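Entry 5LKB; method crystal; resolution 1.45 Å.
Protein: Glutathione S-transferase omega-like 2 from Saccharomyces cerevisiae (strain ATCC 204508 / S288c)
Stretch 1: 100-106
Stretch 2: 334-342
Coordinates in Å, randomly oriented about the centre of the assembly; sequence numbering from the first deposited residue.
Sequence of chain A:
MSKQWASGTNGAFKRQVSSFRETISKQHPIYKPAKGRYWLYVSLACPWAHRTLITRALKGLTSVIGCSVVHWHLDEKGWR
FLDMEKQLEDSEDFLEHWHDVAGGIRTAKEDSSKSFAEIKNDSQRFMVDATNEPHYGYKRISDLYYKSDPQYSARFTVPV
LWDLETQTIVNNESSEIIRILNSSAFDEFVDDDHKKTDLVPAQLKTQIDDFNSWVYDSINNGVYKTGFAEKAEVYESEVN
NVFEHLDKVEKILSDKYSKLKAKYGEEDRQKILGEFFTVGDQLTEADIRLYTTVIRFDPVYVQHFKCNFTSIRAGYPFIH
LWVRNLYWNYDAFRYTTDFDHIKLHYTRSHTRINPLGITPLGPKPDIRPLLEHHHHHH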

ATOM      1  N   ASP A 100      -2.617  24.427 -24.414  1.00 21.75           N
ATOM      2  CA  ASP A 100      -1.758  23.275 -24.176  1.00 23.07           C
ATOM      3  C   ASP A 100      -2.639  22.107 -23.739  1.00 21.43           C
ATOM      4  O   ASP A 100      -3.734  22.314 -23.213  1.00 20.21           O
ATOM      5  N   VAL A 101      -2.162  20.878 -24.005  1.00 22.46           N
ATOM      6  CA  VAL A 101      -2.911  19.660 -23.626  1.00 23.80           C
ATOM      7  C   VAL A 101      -3.227  19.575 -22.144  1.00 19.37           C
ATOM      8  O   VAL A 101      -4.212  18.939 -21.758  1.00 20.55           O
ATOM      9  N   ALA A 102      -2.395  20.149 -21.293  1.00 19.52           N
ATOM     10  CA  ALA A 102      -2.568  20.154 -19.846  1.00 17.85           C
ATOM     11  C   ALA A 102      -2.655  21.565 -19.269  1.00 17.60           C
ATOM     12  O   ALA A 102      -2.316  21.804 -18.124  1.00 20.44           O
ATOM     13  N   GLY A 103      -3.206  22.512 -20.055  1.00 18.99           N
ATOM     14  CA  GLY A 103      -3.367  23.858 -19.519  1.00 18.34           C
ATOM     15  C   GLY A 103      -2.091  24.631 -19.253  1.00 19.30           C
ATOM     16  O   GLY A 103      -2.137  25.657 -18.559  1.00 20.96           O
ATOM     17  N   GLY A 104      -0.957  24.109 -19.685  1.00 21.22           N
ATOM     18  CA  GLY A 104       0.353  24.710 -19.418  1.00 20.99           C
ATOM     19  C   GLY A 104       1.040  24.228 -18.157  1.00 22.20           C
ATOM     20  O   GLY A 104       2.160  24.696 -17.863  1.00 23.87           O
ATOM     21  N   ILE A 105       0.410  23.341 -17.383  1.00 19.32           N
ATOM     22  CA  ILE A 105       1.027  22.865 -16.147  1.00 20.10           C
ATOM     23  C   ILE A 105       2.332  22.157 -16.475  1.00 21.97           C
ATOM     24  O   ILE A 105       2.373  21.252 -17.313  1.00 23.14           O
ATOM     25  N   ARG A 106       3.391  22.532 -15.770  1.00 21.39           N
ATOM     26  CA  ARG A 106       4.711  21.954 -16.023  1.00 21.37           C
ATOM     27  C   ARG A 106       4.901  20.729 -15.097  1.00 28.42           C
ATOM     28  O   ARG A 106       5.031  19.646 -15.635  1.00 37.00           O
ATOM     29  N   ARG A 334       0.242  10.344 -22.272  1.00 17.56           N
ATOM     30  CA  ARG A 334       1.413  10.668 -21.456  1.00 19.18           C
ATOM     31  C   ARG A 334       1.351  12.105 -20.957  1.00 17.02           C
ATOM     32  O   ARG A 334       1.604  12.382 -19.780  1.00 17.02           O
ATOM     33  N   TYR A 335       1.072  13.047 -21.872  1.00 16.87           N
ATOM     34  CA  TYR A 335       1.265  14.462 -21.557  1.00 17.48           C
ATOM     35  C   TYR A 335       0.059  15.103 -20.917  1.00 16.70           C
ATOM     36  O   TYR A 335       0.104  16.290 -20.559  1.00 17.86           O
ATOM     37  N   THR A 336      -0.965  14.303 -20.616  1.00 15.03           N
ATOM     38  CA  THR A 336      -2.038  14.709 -19.727  1.00 15.05           C
ATOM     39  C   THR A 336      -2.003  14.023 -18.383  1.00 13.07           C
ATOM     40  O   THR A 336      -2.868  14.315 -17.546  1.00 13.98           O
ATOM     41  N   THR A 337      -1.013  13.151 -18.168  1.00 13.93           N
ATOM     42  CA  THR A 337      -0.876  12.354 -16.939  1.00 14.70           C
ATOM     43  C   THR A 337       0.168  13.034 -16.074  1.00 12.86           C
ATOM     44  O   THR A 337       1.348  13.085 -16.452  1.00 16.82           O
ATOM     45  N   ASP A 338      -0.253  13.572 -14.927  1.00 14.25           N
ATOM     46  CA  ASP A 338       0.610  14.319 -14.015  1.00 14.96           C
ATOM     47  C   ASP A 338       0.598  13.550 -12.690  1.00 14.45           C
ATOM     48  O   ASP A 338      -0.334  13.664 -11.887  1.00 14.42           O
ATOM     49  N   PHE A 339       1.659  12.767 -12.466  1.00 13.73           N
ATOM     50  CA  PHE A 339       1.718  11.964 -11.262  1.00 15.47           C
ATOM     51  C   PHE A 339       1.933  12.782  -9.991  1.00 15.05           C
ATOM     52  O   PHE A 339       1.565  12.299  -8.914  1.00 13.44           O
ATOM     53  N   ASP A 340       2.509  13.986 -10.043  1.00 14.45           N
ATOM     54  CA  ASP A 340       2.584  14.795  -8.848  1.00 15.56           C
ATOM     55  C   ASP A 340       1.205  15.249  -8.429  1.00 13.88           C
ATOM     56  O   ASP A 340       0.859  15.124  -7.259  1.00 13.95           O
ATOM     57  N   HIS A 341       0.419  15.745  -9.363  1.00 14.08           N
ATOM     58  CA  HIS A 341      -0.938  16.148  -9.012  1.00 14.41           C
ATOM     59  C   HIS A 341      -1.750  14.961  -8.504  1.00 13.91           C
ATOM     60  O   HIS A 341      -2.505  15.091  -7.535  1.00 14.07           O
ATOM     61  N   ILE A 342      -1.630  13.812  -9.173  1.00 13.71           N
ATOM     62  CA  ILE A 342      -2.343  12.608  -8.768  1.00 13.85           C
ATOM     63  C   ILE A 342      -2.009  12.236  -7.318  1.00 12.75           C
ATOM     64  O   ILE A 342      -2.883  12.086  -6.469  1.00 14.01           O
TER

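Two stretches far apart in sequence can be held together by a few aliphatic side chains laid against backbone and polar atoms. The contact between 100-106 and 334-342 is a compact example. It buries 246 Å² in total, and no direct hydrogen bond crosses it.

V101 covers the most surface. Its CA-to-CB bond points toward the other stretch, and in the m rotamer (chi1 -65°) its CG2 lies 3.6 Å from the carbonyl O of Y335 and 4.1 Å from Y335 CB. The tyrosine thus contributes the root of its side chain and its backbone; the m rotamer (chi1 -63°) leads the ring away. T336, whose CB lies sideways, adopts p (chi1 59°), and its CG2 packs 3.7 Å from V101 O and 4.2 Å from V101 CB. A102 also points in, with CB 3.7 Å from Y335 O, so the same carbonyl is approached by two methyl groups. Here the backbones run closest, the CA atoms of A102 and T336 being 5.5 Å apart.

I105 forms the second centre of packing. Its CB points toward the other stretch, and both chi angles are m. CG2 reaches 3.6 Å from D338 OD2 and 3.9 Å from H341 NE2, meeting the imidazole obliquely. D338 (chi1 t, -173°) and H341 (chi1 m, -82°) both direct CB toward the first stretch, so the isoleucine methyl lies against polar atoms. NE2 of H341 is hydrogen-bonded elsewhere in the structure. D338 is the N-cap of the helix that follows: its OD1 accepts from H341 N at 2.9 Å. The O of water 1 lies 2.9 Å from D338 OD2 and 3.2 Å from R106 O, and can donate to either; with atoms elsewhere counted, it has more acceptors in reach than protons. It can thus link the two stretches beside the isoleucine, while the CA-to-CB bond of R106 points away.

The first loop is braced from within. D100, in the t rotamer, makes no contact across the interface, but its OD2 accepts from A102 N and from G104 N, each at 2.9 Å. The type I' turn from A102 to I105 is closed by I105 N donating to A102 O at 3.2 Å, with glycines at its two central positions, both at positive phi.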

ATOM      1  CB  ASP A 100      -0.752  23.619 -23.068  1.00 23.03           C
ATOM      2  CG  ASP A 100       0.069  22.405 -22.561  1.00 21.67           C
ATOM      3  OD1 ASP A 100       0.991  22.004 -23.321  1.00 24.91           O
ATOM      4  OD2 ASP A 100      -0.131  21.926 -21.404  1.00 21.40           O
ATOM      5  CB  VAL A 101      -2.204  18.364 -24.081  1.00 25.93           C
ATOM      6  CG1 VAL A 101      -2.133  18.270 -25.585  1.00 26.57           C
ATOM      7  CG2 VAL A 101      -0.827  18.279 -23.451  1.00 25.25           C
ATOM      8  CB  ALA A 102      -1.450  19.328 -19.203  1.00 18.12           C
ATOM      9  CB  ILE A 105       0.077  21.931 -15.392  1.00 17.03           C
ATOM     10  CG1 ILE A 105      -1.161  22.684 -14.876  1.00 19.55           C
ATOM     11  CG2 ILE A 105       0.843  21.192 -14.258  1.00 19.05           C
ATOM     12  CD1 ILE A 105      -0.896  23.734 -13.850  1.00 18.75           C
ATOM     13  CB  ARG A 106       5.818  22.998 -15.796  1.00 28.78           C
ATOM     14  CG  ARG A 106       5.754  24.191 -16.718  1.00 32.56           C
ATOM     15  CD  ARG A 106       7.048  25.091 -16.625  1.00 37.79           C
ATOM     16  NE  ARG A 106       6.796  26.367 -15.930  1.00 36.85           N
ATOM     17  CZ  ARG A 106       7.225  26.660 -14.707  1.00 38.99           C
ATOM     18  NH1 ARG A 106       7.951  25.803 -14.008  1.00 37.23           N
ATOM     19  NH2 ARG A 106       6.931  27.834 -14.186  1.00 42.49           N
ATOM     20  CB  ARG A 334       2.668  10.501 -22.306  1.00 24.56           C
ATOM     21  CG  ARG A 334       3.925  10.685 -21.575  1.00 24.67           C
ATOM     22  CD  ARG A 334       4.981  10.302 -22.600  1.00 31.11           C
ATOM     23  NE  ARG A 334       6.336  10.370 -22.110  1.00 38.20           N
ATOM     24  CZ  ARG A 334       7.387   9.917 -22.814  1.00 35.44           C
ATOM     25  NH1 ARG A 334       7.230   9.378 -24.040  1.00 37.33           N
ATOM     26  NH2 ARG A 334       8.589  10.005 -22.306  1.00 31.78           N
ATOM     27  CB  TYR A 335       1.793  15.236 -22.783  1.00 17.71           C
ATOM     28  CG  TYR A 335       3.155  14.713 -23.187  1.00 20.88           C
ATOM     29  CD1 TYR A 335       4.245  14.884 -22.362  1.00 24.28           C
ATOM     30  CD2 TYR A 335       3.322  13.972 -24.327  1.00 24.77           C
ATOM     31  CE1 TYR A 335       5.532  14.371 -22.699  1.00 28.15           C
ATOM     32  CE2 TYR A 335       4.595  13.447 -24.666  1.00 30.11           C
ATOM     33  CZ  TYR A 335       5.672  13.655 -23.827  1.00 28.92           C
ATOM     34  OH  TYR A 335       6.938  13.166 -24.109  1.00 29.53           O
ATOM     35  CB  THR A 336      -3.410  14.432 -20.331  1.00 12.33           C
ATOM     36  OG1 THR A 336      -3.657  13.074 -20.647  1.00 13.91           O
ATOM     37  CG2 THR A 336      -3.629  15.275 -21.642  1.00 13.81           C
ATOM     38  CB  THR A 337      -0.505  10.926 -17.267  1.00 13.85           C
ATOM     39  OG1 THR A 337      -1.507  10.356 -18.114  1.00 15.19           O
ATOM     40  CG2 THR A 337      -0.407  10.056 -15.984  1.00 12.30           C
ATOM     41  CB  ASP A 338       0.175  15.784 -13.878  1.00 18.08           C
ATOM     42  CG  ASP A 338       1.165  16.596 -13.062  1.00 18.54           C
ATOM     43  OD1 ASP A 338       1.648  16.143 -11.968  1.00 16.41           O
ATOM     44  OD2 ASP A 338       1.465  17.726 -13.517  1.00 21.13           O
ATOM     45  CB  PHE A 339       2.813  10.901 -11.386  1.00 14.50           C
ATOM     46  CG  PHE A 339       2.506   9.818 -12.428  1.00 13.00           C
ATOM     47  CD1 PHE A 339       1.437   8.940 -12.231  1.00 13.69           C
ATOM     48  CD2 PHE A 339       3.242   9.707 -13.591  1.00 13.83           C
ATOM     49  CE1 PHE A 339       1.148   7.969 -13.151  1.00 15.58           C
ATOM     50  CE2 PHE A 339       2.959   8.726 -14.535  1.00 15.35           C
ATOM     51  CZ  PHE A 339       1.926   7.858 -14.344  1.00 15.04           C
ATOM     52  CB  ASP A 340       3.517  15.983  -9.021  1.00 19.51           C
ATOM     53  CG  ASP A 340       4.976  15.570  -9.235  1.00 22.27           C
ATOM     54  OD1 ASP A 340       5.428  14.581  -8.676  1.00 24.98           O
ATOM     55  OD2 ASP A 340       5.678  16.219 -10.009  1.00 28.47           O
ATOM     56  CB  HIS A 341      -1.660  16.768 -10.213  1.00 15.73           C
ATOM     57  CG  HIS A 341      -1.326  18.211 -10.445  1.00 15.79           C
ATOM     58  ND1 HIS A 341      -2.285  19.208 -10.478  1.00 17.12           N
ATOM     59  CD2 HIS A 341      -0.131  18.817 -10.616  1.00 19.70           C
ATOM     60  CE1 HIS A 341      -1.681  20.369 -10.629  1.00 18.03           C
ATOM     61  NE2 HIS A 341      -0.381  20.164 -10.735  1.00 17.35           N
ATOM     62  CB  ILE A 342      -2.049  11.460  -9.735  1.00 12.96           C
ATOM     63  CG1 ILE A 342      -2.736  11.707 -11.093  1.00 13.81           C
ATOM     64  CG2 ILE A 342      -2.432  10.112  -9.181  1.00 13.68           C
ATOM     65  CD1 ILE A 342      -2.231  10.843 -12.199  1.00 12.99           C
TER
HETATM   66  O   HOH W   1       2.545  17.652 -16.177  1.00 29.70           O